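Local structure of galectin-1 (Bufo arenarum, 1A78) at residues V86-E91 against I97-S102. The protein is a homodimeric lectin that binds beta-galactosides, probably also a range of complex carbohydrates, and may regulate apoptosis and cell differentiation. Sequence-based numbering, arbitrary orientation.
Sequences VMVCFE and IIIKFS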
loop_
_atom_site.group_PDB
_atom_site.type_symbol
_atom_site.label_atom_id
_atom_site.label_comp_id
_atom_site.label_asym_id
_atom_site.label_seq_id
_atom_site.Cartn_x
_atom_site.Cartn_y
_atom_site.Cartn_z
ATOM N N VAL A 86 14.202 7.495 1.493
ATOM C CA VAL A 86 14.556 6.428 2.408
ATOM C C VAL A 86 13.936 5.116 1.990
ATOM O O VAL A 86 12.920 5.096 1.289
ATOM C CB VAL A 86 14.104 6.721 3.842
ATOM C CG1 VAL A 86 14.916 7.836 4.400
ATOM C CG2 VAL A 86 12.629 7.071 3.885
ATOM N N MET A 87 14.524 4.025 2.465
ATOM C CA MET A 87 14.019 2.692 2.190
ATOM C C MET A 87 14.337 1.811 3.399
ATOM O O MET A 87 15.502 1.663 3.771
ATOM C CB MET A 87 14.656 2.157 0.922
ATOM C CG MET A 87 14.343 0.731 0.623
ATOM S SD MET A 87 15.222 0.208 -0.871
ATOM C CE MET A 87 16.313 1.628 -1.221
ATOM N N VAL A 88 13.300 1.291 4.054
ATOM C CA VAL A 88 13.451 0.450 5.241
ATOM C C VAL A 88 12.711 -0.869 4.994
ATOM O O VAL A 88 11.677 -0.880 4.325
ATOM C CB VAL A 88 12.824 1.139 6.538
ATOM C CG1 VAL A 88 13.297 0.433 7.815
ATOM C CG2 VAL A 88 13.169 2.622 6.605
ATOM N N CYS A 89 13.210 -1.959 5.566
ATOM C CA CYS A 89 12.578 -3.255 5.425
ATOM C C CYS A 89 12.393 -3.847 6.806
ATOM O O CYS A 89 13.215 -3.645 7.697
ATOM C CB CYS A 89 13.433 -4.169 4.576
ATOM S SG CYS A 89 14.102 -3.294 3.188
ATOM N N PHE A 90 11.275 -4.536 6.983
ATOM C CA PHE A 90 10.915 -5.154 8.239
ATOM C C PHE A 90 10.595 -6.592 7.941
ATOM O O PHE A 90 9.720 -6.889 7.132
ATOM C CB PHE A 90 9.654 -4.498 8.827
ATOM C CG PHE A 90 9.714 -3.026 8.874
ATOM C CD1 PHE A 90 9.337 -2.275 7.778
ATOM C CD2 PHE A 90 10.190 -2.377 10.009
ATOM C CE1 PHE A 90 9.443 -0.883 7.798
ATOM C CE2 PHE A 90 10.302 -0.983 10.051
ATOM C CZ PHE A 90 9.934 -0.234 8.948
ATOM N N GLU A 91 11.258 -7.477 8.654
ATOM C CA GLU A 91 11.075 -8.886 8.496
ATOM C C GLU A 91 10.420 -9.336 9.778
ATOM O O GLU A 91 10.890 -9.005 10.866
ATOM C CB GLU A 91 12.440 -9.538 8.324
ATOM C CG GLU A 91 12.411 -11.007 7.977
ATOM C CD GLU A 91 13.787 -11.617 8.120
ATOM O OE1 GLU A 91 14.759 -11.099 7.511
ATOM O OE2 GLU A 91 13.910 -12.582 8.894
ATOM N N ILE A 97 11.155 -8.665 15.290
ATOM C CA ILE A 97 11.013 -8.075 13.976
ATOM C C ILE A 97 12.385 -7.543 13.667
ATOM O O ILE A 97 12.988 -6.885 14.504
ATOM C CB ILE A 97 9.988 -6.921 13.973
ATOM C CG1 ILE A 97 8.582 -7.498 14.199
ATOM C CG2 ILE A 97 10.093 -6.127 12.673
ATOM C CD1 ILE A 97 7.467 -6.482 14.403
ATOM N N ILE A 98 12.928 -7.900 12.514
ATOM C CA ILE A 98 14.244 -7.436 12.123
ATOM C C ILE A 98 14.078 -6.234 11.201
ATOM O O ILE A 98 13.305 -6.299 10.245
ATOM C CB ILE A 98 15.023 -8.578 11.439
ATOM C CG1 ILE A 98 15.272 -9.685 12.467
ATOM C CG2 ILE A 98 16.331 -8.065 10.830
ATOM C CD1 ILE A 98 15.296 -11.113 11.905
ATOM N N ILE A 99 14.747 -5.125 11.531
ATOM C CA ILE A 99 14.693 -3.901 10.738
ATOM C C ILE A 99 16.043 -3.729 10.014
ATOM O O ILE A 99 17.094 -3.780 10.655
ATOM C CB ILE A 99 14.429 -2.649 11.629
ATOM C CG1 ILE A 99 13.134 -2.805 12.448
ATOM C CG2 ILE A 99 14.318 -1.400 10.757
ATOM C CD1 ILE A 99 13.281 -3.455 13.801
ATOM N N LYS A 100 16.016 -3.527 8.693
ATOM C CA LYS A 100 17.240 -3.373 7.920
ATOM C C LYS A 100 17.172 -2.107 7.099
ATOM O O LYS A 100 16.120 -1.752 6.564
ATOM C CB LYS A 100 17.488 -4.584 7.019
ATOM C CG LYS A 100 16.701 -5.828 7.415
ATOM C CD LYS A 100 17.382 -7.125 6.978
ATOM C CE LYS A 100 16.485 -8.360 7.239
ATOM N NZ LYS A 100 17.132 -9.687 6.871
ATOM N N PHE A 101 18.304 -1.416 7.025
ATOM C CA PHE A 101 18.417 -0.153 6.314
ATOM C C PHE A 101 19.168 -0.385 5.025
ATOM O O PHE A 101 19.978 -1.311 4.933
ATOM C CB PHE A 101 19.162 0.869 7.197
ATOM C CG PHE A 101 18.499 1.112 8.534
ATOM C CD1 PHE A 101 17.205 1.631 8.602
ATOM C CD2 PHE A 101 19.122 0.728 9.714
ATOM C CE1 PHE A 101 16.548 1.747 9.814
ATOM C CE2 PHE A 101 18.476 0.841 10.935
ATOM C CZ PHE A 101 17.186 1.349 10.984
ATOM N N SER A 102 18.913 0.453 4.027
ATOM C CA SER A 102 19.589 0.315 2.742
ATOM C C SER A 102 21.092 0.312 2.972
ATOM O O SER A 102 21.858 -0.287 2.214
ATOM C CB SER A 102 19.206 1.467 1.823
ATOM O OG SER A 102 19.289 2.697 2.509
HETATM O O HOH W 1 17.692 2.820 4.943
#
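The ring of Phe90 is met obliquely at CD2 and CE2 by the CG1 branch of Ile99, with CD2 3.8 Å from CG1, while Ile97 CG2 touches Phe90 at CB. The Phe101 ring is likewise approached obliquely, through CE1, by Val88 CG1. The two strands form an antiparallel beta hairpin in the five-stranded sheet of the galectin beta-sandwich, and these rings lie on its inner face. There Phe90 packs on Leu44, and Phe101 on Phe46, of the opposing carbohydrate-binding sheet. Between the rings, Val88 and Ile99 run side by side with a tight methyl contact, Val88 CG1 to Ile99 CG2 at 3.6 Å. Val88 can make it because CG1 is anti to the backbone N (chi1 -165°) and hence turned toward the neighbouring strand.

The backbones are tied at two hydrogen-bonded pairs, Cys89 with Lys100 and Glu91 with Ile98, each closed by reciprocal N-H to O bonds. Ile98 O also receives a CA-H...O contact from Phe90 CA (3.3 Å). Beyond Val88 and Phe101 the strands part, and one water spans the gap, donating to Met87 O and accepting from Ser102 N (2.8 Å).

The other face carries Cys89, Glu91, Ile98 and Lys100; Cys89 belongs to a pocket occupied by dithiothreitol, probably from the crystallisation medium. Glu91 lies alongside Ile98, whose CD1 reaches OE2, and the extended chain of Lys100 reaches the carboxylate diagonally, two residues along the strand from its own partner Cys89. The two carboxylate oxygens have different partners: Glu91 OE2 is hydrogen-bonded to Gln93 NE2 in the turn, which should help fix the rotation of the group, and Glu91 OE1 is met nearly end-on by Lys100 NZ in a 2.8 Å salt bridge.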